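Local structure of D-aminoacyl-tRNA deacylase (Archaeoglobus fulgidus, 1YQE) at residues Val190-Gly195 with Ser238-Ile243; Phe230-Val235 with Ala262-Val267. The protein probably removes D-amino acids from wrongly charged tRNAs by zinc-dependent hydrolysis, so that the free tRNA can be used again. All blocks are in the same frame, centred on the assembly; numbering follows the deposited sequence.

From the N terminus, strand 189-194 supplies 190-195. The chain then passes through helix 201-209 and strand 212-218 into helix 228-238, which carries 230-235 and, at its end, S238. Segment 238-243 comes next and leads into strand 242-245, and contact 1 closes this loop of 42 residues. Helix 252-265 follows; its last turn plus two residues makes up 262-267, where contact 2 closes a loop of 26 residues. The two closures cross, because 230-235 lies within the first loop and 238-243 within the second. Contact 1 ties neighbouring strands of the parallel sheet. Contact 2 ties two helices over that sheet. They meet where A240 N probably hydrogen-bonds to V235 O and V192 packs on V235.

Contact 1 (Val190-Gly195 with Ser238-Ile243); sequences VAVGVG and SEAEYI
A191 and Y242, and then V192 and I243, are parallel bridge pairs between the two inner strands of the four-stranded parallel sheet. Segment 238-243 enters its strand from helix 228-238, the helix of a beta-alpha-beta crossover. E239, with positive phi, ends that helix as the C-prime residue of a Schellman motif. V190 O takes two successive amides. E241 N binds it at 3.0 Å with an N-H...O angle of 152°, and Y242 N adds a weak bond at 3.4 Å. Next along, V192 N donates to Y242 O at 3.1 Å. V190 O also lies in the plane of the Y242 ring at its edge, 3.7 Å from CD2. F212 meets the same ring edge-to-face. A191 and Y242 share one face, their CB atoms 4.0 Å apart. On the other sheet face are V192, V194 and I243, beneath helices 228-238 and 252-265. V192 CG2 sits beside its own backbone N and touches S238 OG at 3.7 Å. That hydroxyl is hydrogen-bonded to A234 O. V194 and I243 lie side by side, pointing the same way, their CG2 atoms 4.0 Å apart. V190 CG1, anti to the backbone N (chi1 -174°), rests against S238 O at 3.5 Å.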
ATOM      1  N   VAL A 190     -10.864  -3.709  -8.785  1.00 14.26           N
ATOM      2  CA  VAL A 190      -9.948  -2.634  -8.421  1.00 12.75           C
ATOM      3  C   VAL A 190     -10.542  -1.241  -8.591  1.00 13.32           C
ATOM      4  O   VAL A 190     -11.113  -0.916  -9.629  1.00 11.98           O
ATOM      5  CB  VAL A 190      -8.648  -2.702  -9.260  1.00 13.54           C
ATOM      6  CG1 VAL A 190      -7.646  -1.662  -8.761  1.00 12.86           C
ATOM      7  CG2 VAL A 190      -8.050  -4.099  -9.196  1.00 10.87           C
ATOM      8  N   ALA A 191     -10.390  -0.413  -7.566  1.00 11.65           N
ATOM      9  CA  ALA A 191     -10.909   0.941  -7.639  1.00 10.45           C
ATOM     10  C   ALA A 191      -9.919   1.969  -7.122  1.00 10.36           C
ATOM     11  O   ALA A 191      -8.970   1.643  -6.418  1.00 10.13           O
ATOM     12  CB  ALA A 191     -12.195   1.045  -6.832  1.00 11.93           C
ATOM     13  N   VAL A 192     -10.137   3.216  -7.523  1.00 11.47           N
ATOM     14  CA  VAL A 192      -9.353   4.321  -7.020  1.00 11.27           C
ATOM     15  C   VAL A 192     -10.413   4.957  -6.126  1.00 10.84           C
ATOM     16  O   VAL A 192     -11.566   5.070  -6.527  1.00 12.64           O
ATOM     17  CB  VAL A 192      -8.954   5.318  -8.126  1.00 10.64           C
ATOM     18  CG1 VAL A 192      -8.563   6.646  -7.495  1.00 11.19           C
ATOM     19  CG2 VAL A 192      -7.775   4.770  -8.920  1.00 11.28           C
ATOM     20  N   GLY A 193     -10.044   5.348  -4.915  1.00 12.60           N
ATOM     21  CA  GLY A 193     -11.031   5.941  -4.029  1.00 10.93           C
ATOM     22  C   GLY A 193     -10.854   7.435  -3.910  1.00 12.18           C
ATOM     23  O   GLY A 193      -9.730   7.934  -3.941  1.00 12.56           O
ATOM     24  N   VAL A 194     -11.965   8.149  -3.769  1.00 13.45           N
ATOM     25  CA  VAL A 194     -11.936   9.598  -3.649  1.00 13.76           C
ATOM     26  C   VAL A 194     -12.833  10.036  -2.492  1.00 15.00           C
ATOM     27  O   VAL A 194     -14.034   9.767  -2.489  1.00 15.36           O
ATOM     28  CB  VAL A 194     -12.427  10.281  -4.953  1.00 16.19           C
ATOM     29  CG1 VAL A 194     -12.489  11.796  -4.765  1.00 16.00           C
ATOM     30  CG2 VAL A 194     -11.477   9.945  -6.108  1.00 16.61           C
ATOM     31  N   GLY A 195     -12.234  10.697  -1.513  1.00 15.99           N
ATOM     32  CA  GLY A 195     -12.988  11.175  -0.369  1.00 17.54           C
ATOM     33  C   GLY A 195     -12.579  10.504   0.925  1.00 18.52           C
ATOM     34  O   GLY A 195     -11.936   9.452   0.911  1.00 20.86           O
ATOM     35  N   SER A 238      -3.434   2.346 -11.509  1.00 18.30           N
ATOM     36  CA  SER A 238      -3.969   1.333 -10.606  1.00 17.11           C
ATOM     37  C   SER A 238      -4.595   0.158 -11.348  1.00 16.77           C
ATOM     38  O   SER A 238      -4.861  -0.880 -10.749  1.00 18.43           O
ATOM     39  CB  SER A 238      -5.030   1.952  -9.690  1.00 18.65           C
ATOM     40  OG  SER A 238      -4.499   3.024  -8.928  1.00 17.30           O
ATOM     41  N   GLU A 239      -4.823   0.326 -12.647  1.00 19.01           N
ATOM     42  CA  GLU A 239      -5.465  -0.699 -13.473  1.00 19.30           C
ATOM     43  C   GLU A 239      -6.881  -0.900 -12.931  1.00 19.48           C
ATOM     44  O   GLU A 239      -7.443  -1.997 -12.965  1.00 16.27           O
ATOM     45  CB  GLU A 239      -4.652  -2.008 -13.452  1.00 19.51           C
ATOM     46  CG  GLU A 239      -3.237  -1.812 -14.016  1.00 23.45           C
ATOM     47  CD  GLU A 239      -2.443  -3.100 -14.202  1.00 25.79           C
ATOM     48  OE1 GLU A 239      -1.201  -3.004 -14.320  1.00 25.63           O
ATOM     49  OE2 GLU A 239      -3.042  -4.198 -14.245  1.00 24.47           O
ATOM     50  N   ALA A 240      -7.456   0.198 -12.450  1.00 17.90           N
ATOM     51  CA  ALA A 240      -8.795   0.202 -11.883  1.00 18.23           C
ATOM     52  C   ALA A 240      -9.892   0.243 -12.930  1.00 18.48           C
ATOM     53  O   ALA A 240      -9.727   0.828 -14.003  1.00 19.07           O
ATOM     54  CB  ALA A 240      -8.953   1.391 -10.948  1.00 14.12           C
ATOM     55  N   GLU A 241     -11.016  -0.385 -12.608  1.00 17.41           N
ATOM     56  CA  GLU A 241     -12.169  -0.385 -13.499  1.00 20.43           C
ATOM     57  C   GLU A 241     -13.272   0.433 -12.841  1.00 17.48           C
ATOM     58  O   GLU A 241     -14.374   0.543 -13.375  1.00 18.95           O
ATOM     59  CB  GLU A 241     -12.673  -1.812 -13.744  1.00 22.93           C
ATOM     60  CG  GLU A 241     -11.782  -2.657 -14.642  1.00 29.70           C
ATOM     61  CD  GLU A 241     -11.510  -1.998 -15.989  1.00 35.11           C
ATOM     62  OE1 GLU A 241     -12.446  -1.409 -16.575  1.00 36.34           O
ATOM     63  OE2 GLU A 241     -10.358  -2.080 -16.470  1.00 40.43           O
ATOM     64  N   TYR A 242     -12.965   1.024 -11.689  1.00 17.34           N
ATOM     65  CA  TYR A 242     -13.957   1.799 -10.946  1.00 16.27           C
ATOM     66  C   TYR A 242     -13.352   2.926 -10.125  1.00 13.23           C
ATOM     67  O   TYR A 242     -12.164   2.918  -9.814  1.00 13.18           O
ATOM     68  CB  TYR A 242     -14.680   0.908  -9.930  1.00 17.24           C
ATOM     69  CG  TYR A 242     -15.352  -0.321 -10.469  1.00 18.38           C
ATOM     70  CD1 TYR A 242     -16.665  -0.271 -10.940  1.00 19.28           C
ATOM     71  CD2 TYR A 242     -14.688  -1.546 -10.489  1.00 18.94           C
ATOM     72  CE1 TYR A 242     -17.300  -1.413 -11.411  1.00 19.96           C
ATOM     73  CE2 TYR A 242     -15.316  -2.695 -10.964  1.00 17.88           C
ATOM     74  CZ  TYR A 242     -16.619  -2.620 -11.421  1.00 19.43           C
ATOM     75  OH  TYR A 242     -17.251  -3.754 -11.872  1.00 21.25           O
ATOM     76  N   ILE A 243     -14.200   3.886  -9.774  1.00 13.93           N
ATOM     77  CA  ILE A 243     -13.818   4.974  -8.886  1.00 12.77           C
ATOM     78  C   ILE A 243     -14.902   4.889  -7.818  1.00 14.50           C
ATOM     79  O   ILE A 243     -16.088   4.913  -8.138  1.00 16.96           O
ATOM     80  CB  ILE A 243     -13.911   6.377  -9.524  1.00 13.71           C
ATOM     81  CG1 ILE A 243     -12.893   6.523 -10.653  1.00 12.12           C
ATOM     82  CG2 ILE A 243     -13.623   7.446  -8.456  1.00 12.65           C
ATOM     83  CD1 ILE A 243     -12.969   7.850 -11.382  1.00 15.35           C
TER

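Contact 2 (Phe230-Val235 with Ala262-Val267)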
ATOM      1  N   PHE A 230      -5.481  14.077 -13.512  1.00 18.87           N
ATOM      2  CA  PHE A 230      -4.703  13.411 -12.480  1.00 17.32           C
ATOM      3  C   PHE A 230      -5.439  12.135 -12.071  1.00 15.65           C
ATOM      4  O   PHE A 230      -4.820  11.091 -11.877  1.00 16.53           O
ATOM      5  CB  PHE A 230      -4.532  14.313 -11.258  1.00 17.95           C
ATOM      6  CG  PHE A 230      -3.564  13.771 -10.243  1.00 19.34           C
ATOM      7  CD1 PHE A 230      -2.202  13.744 -10.510  1.00 20.58           C
ATOM      8  CD2 PHE A 230      -4.019  13.271  -9.025  1.00 20.72           C
ATOM      9  CE1 PHE A 230      -1.300  13.228  -9.583  1.00 21.15           C
ATOM     10  CE2 PHE A 230      -3.128  12.751  -8.090  1.00 20.16           C
ATOM     11  CZ  PHE A 230      -1.769  12.730  -8.367  1.00 21.69           C
ATOM     12  N   LEU A 231      -6.759  12.223 -11.932  1.00 15.74           N
ATOM     13  CA  LEU A 231      -7.544  11.049 -11.558  1.00 17.08           C
ATOM     14  C   LEU A 231      -7.458   9.968 -12.631  1.00 17.43           C
ATOM     15  O   LEU A 231      -7.439   8.780 -12.316  1.00 16.89           O
ATOM     16  CB  LEU A 231      -9.006  11.427 -11.307  1.00 17.51           C
ATOM     17  CG  LEU A 231      -9.272  12.166  -9.991  1.00 18.47           C
ATOM     18  CD1 LEU A 231     -10.771  12.432  -9.847  1.00 20.24           C
ATOM     19  CD2 LEU A 231      -8.768  11.329  -8.818  1.00 16.65           C
ATOM     20  N   VAL A 232      -7.408  10.374 -13.897  1.00 17.41           N
ATOM     21  CA  VAL A 232      -7.295   9.404 -14.986  1.00 18.49           C
ATOM     22  C   VAL A 232      -5.957   8.679 -14.875  1.00 18.98           C
ATOM     23  O   VAL A 232      -5.874   7.467 -15.095  1.00 18.08           O
ATOM     24  CB  VAL A 232      -7.393  10.087 -16.368  1.00 19.79           C
ATOM     25  CG1 VAL A 232      -6.921   9.134 -17.459  1.00 19.71           C
ATOM     26  CG2 VAL A 232      -8.831  10.509 -16.629  1.00 18.99           C
ATOM     27  N   LYS A 233      -4.909   9.426 -14.528  1.00 16.78           N
ATOM     28  CA  LYS A 233      -3.582   8.847 -14.361  1.00 18.24           C
ATOM     29  C   LYS A 233      -3.589   7.821 -13.228  1.00 17.35           C
ATOM     30  O   LYS A 233      -2.965   6.766 -13.327  1.00 15.66           O
ATOM     31  CB  LYS A 233      -2.548   9.930 -14.029  1.00 20.39           C
ATOM     32  CG  LYS A 233      -1.210   9.343 -13.584  1.00 22.28           C
ATOM     33  CD  LYS A 233      -0.369  10.319 -12.756  1.00 27.16           C
ATOM     34  CE  LYS A 233       0.208  11.444 -13.595  1.00 30.05           C
ATOM     35  NZ  LYS A 233       1.195  12.251 -12.818  1.00 30.97           N
ATOM     36  N   ALA A 234      -4.283   8.148 -12.142  1.00 15.17           N
ATOM     37  CA  ALA A 234      -4.370   7.250 -10.995  1.00 16.27           C
ATOM     38  C   ALA A 234      -5.104   5.960 -11.371  1.00 15.56           C
ATOM     39  O   ALA A 234      -4.663   4.861 -11.035  1.00 13.90           O
ATOM     40  CB  ALA A 234      -5.094   7.943  -9.844  1.00 12.97           C
ATOM     41  N   VAL A 235      -6.228   6.108 -12.059  1.00 16.01           N
ATOM     42  CA  VAL A 235      -7.023   4.958 -12.480  1.00 18.23           C
ATOM     43  C   VAL A 235      -6.228   4.029 -13.398  1.00 18.11           C
ATOM     44  O   VAL A 235      -6.177   2.821 -13.171  1.00 18.31           O
ATOM     45  CB  VAL A 235      -8.319   5.422 -13.192  1.00 17.01           C
ATOM     46  CG1 VAL A 235      -8.908   4.299 -14.039  1.00 16.02           C
ATOM     47  CG2 VAL A 235      -9.334   5.872 -12.155  1.00 16.18           C
ATOM     48  N   ALA A 262     -13.999   9.463 -14.871  1.00 21.46           N
ATOM     49  CA  ALA A 262     -14.648   8.187 -15.144  1.00 21.05           C
ATOM     50  C   ALA A 262     -14.960   8.062 -16.632  1.00 22.73           C
ATOM     51  O   ALA A 262     -14.713   7.017 -17.237  1.00 22.93           O
ATOM     52  CB  ALA A 262     -15.927   8.060 -14.320  1.00 21.45           C
ATOM     53  N   GLU A 263     -15.493   9.130 -17.223  1.00 23.11           N
ATOM     54  CA  GLU A 263     -15.840   9.126 -18.642  1.00 25.00           C
ATOM     55  C   GLU A 263     -14.611   8.965 -19.534  1.00 24.76           C
ATOM     56  O   GLU A 263     -14.603   8.136 -20.446  1.00 23.78           O
ATOM     57  CB  GLU A 263     -16.575  10.419 -19.024  1.00 28.20           C
ATOM     58  CG  GLU A 263     -17.869  10.668 -18.252  1.00 33.78           C
ATOM     59  CD  GLU A 263     -18.638  11.890 -18.756  1.00 39.09           C
ATOM     60  OE1 GLU A 263     -18.051  12.996 -18.812  1.00 39.19           O
ATOM     61  OE2 GLU A 263     -19.834  11.743 -19.092  1.00 41.03           O
ATOM     62  N   VAL A 264     -13.575   9.755 -19.267  1.00 21.09           N
ATOM     63  CA  VAL A 264     -12.359   9.702 -20.068  1.00 22.29           C
ATOM     64  C   VAL A 264     -11.635   8.365 -19.988  1.00 21.14           C
ATOM     65  O   VAL A 264     -11.094   7.889 -20.987  1.00 22.61           O
ATOM     66  CB  VAL A 264     -11.381  10.826 -19.664  1.00 20.77           C
ATOM     67  CG1 VAL A 264     -10.081  10.697 -20.447  1.00 21.02           C
ATOM     68  CG2 VAL A 264     -12.024  12.186 -19.921  1.00 21.69           C
ATOM     69  N   ALA A 265     -11.625   7.759 -18.807  1.00 19.92           N
ATOM     70  CA  ALA A 265     -10.957   6.477 -18.609  1.00 19.76           C
ATOM     71  C   ALA A 265     -11.875   5.291 -18.894  1.00 20.19           C
ATOM     72  O   ALA A 265     -11.421   4.151 -18.966  1.00 21.97           O
ATOM     73  CB  ALA A 265     -10.424   6.387 -17.186  1.00 19.21           C
ATOM     74  N   GLY A 266     -13.167   5.556 -19.043  1.00 21.24           N
ATOM     75  CA  GLY A 266     -14.108   4.482 -19.322  1.00 21.08           C
ATOM     76  C   GLY A 266     -14.361   3.564 -18.143  1.00 21.55           C
ATOM     77  O   GLY A 266     -14.494   2.348 -18.303  1.00 19.69           O
ATOM     78  N   VAL A 267     -14.424   4.133 -16.944  1.00 21.35           N
ATOM     79  CA  VAL A 267     -14.673   3.326 -15.760  1.00 19.77           C
ATOM     80  C   VAL A 267     -15.971   3.761 -15.089  1.00 20.30           C
ATOM     81  O   VAL A 267     -16.496   4.836 -15.380  1.00 20.24           O
ATOM     82  CB  VAL A 267     -13.483   3.415 -14.771  1.00 20.74           C
ATOM     83  CG1 VAL A 267     -12.217   2.885 -15.450  1.00 18.90           C
ATOM     84  CG2 VAL A 267     -13.275   4.859 -14.309  1.00 17.73           C
TER
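V267 N donates to A262 O at 2.9 Å, and G266 N adds a separate weak bond to the same oxygen. The V267 bond, with a weak G266 N to E263 O bond, forms the Schellman motif that ends helix 252-265. G266 is its C-prime residue, at positive phi (72°). The turn brings V267 back beside helix 228-238. Here the two helices of consecutive beta-alpha-beta units pack against each other on one face of the parallel sheet. The contact joins the C-terminal part of helix 228-238 to the end of helix 252-265 and to V267 just beyond it. The contact itself is apolar and made by small side chains. The backbones come close, with V232 CA 5.9 Å from A265 CA. V232 and V264 cross at about a right angle. The touching branch is V232 CG2, which lies 4.0 Å from V264 CB and equally near V264 CG1. V264 is on the exposed side of the contact, whereas V232 is buried and also packs on A261. One helical turn further on, V235 CG1, anti to the backbone N (chi1 161°), is the branch that touches 262-267. It meets two partners there. A265 CB is one, at 4.1 Å from V235 CG1. V267 is the other, and its side chain reaches V235 tip to tip. L231 of the same helix packs on I257, V258 and A261, earlier in helix 252-265. Helix 228-238 packs on strand 189-194 through L231 on V194, and V254 and V258 of helix 252-265 touch V194 too. V267 CG1 stands beside its own backbone N, anti to the carbonyl carbon, and its distance to V235 CG1 is 3.9 Å.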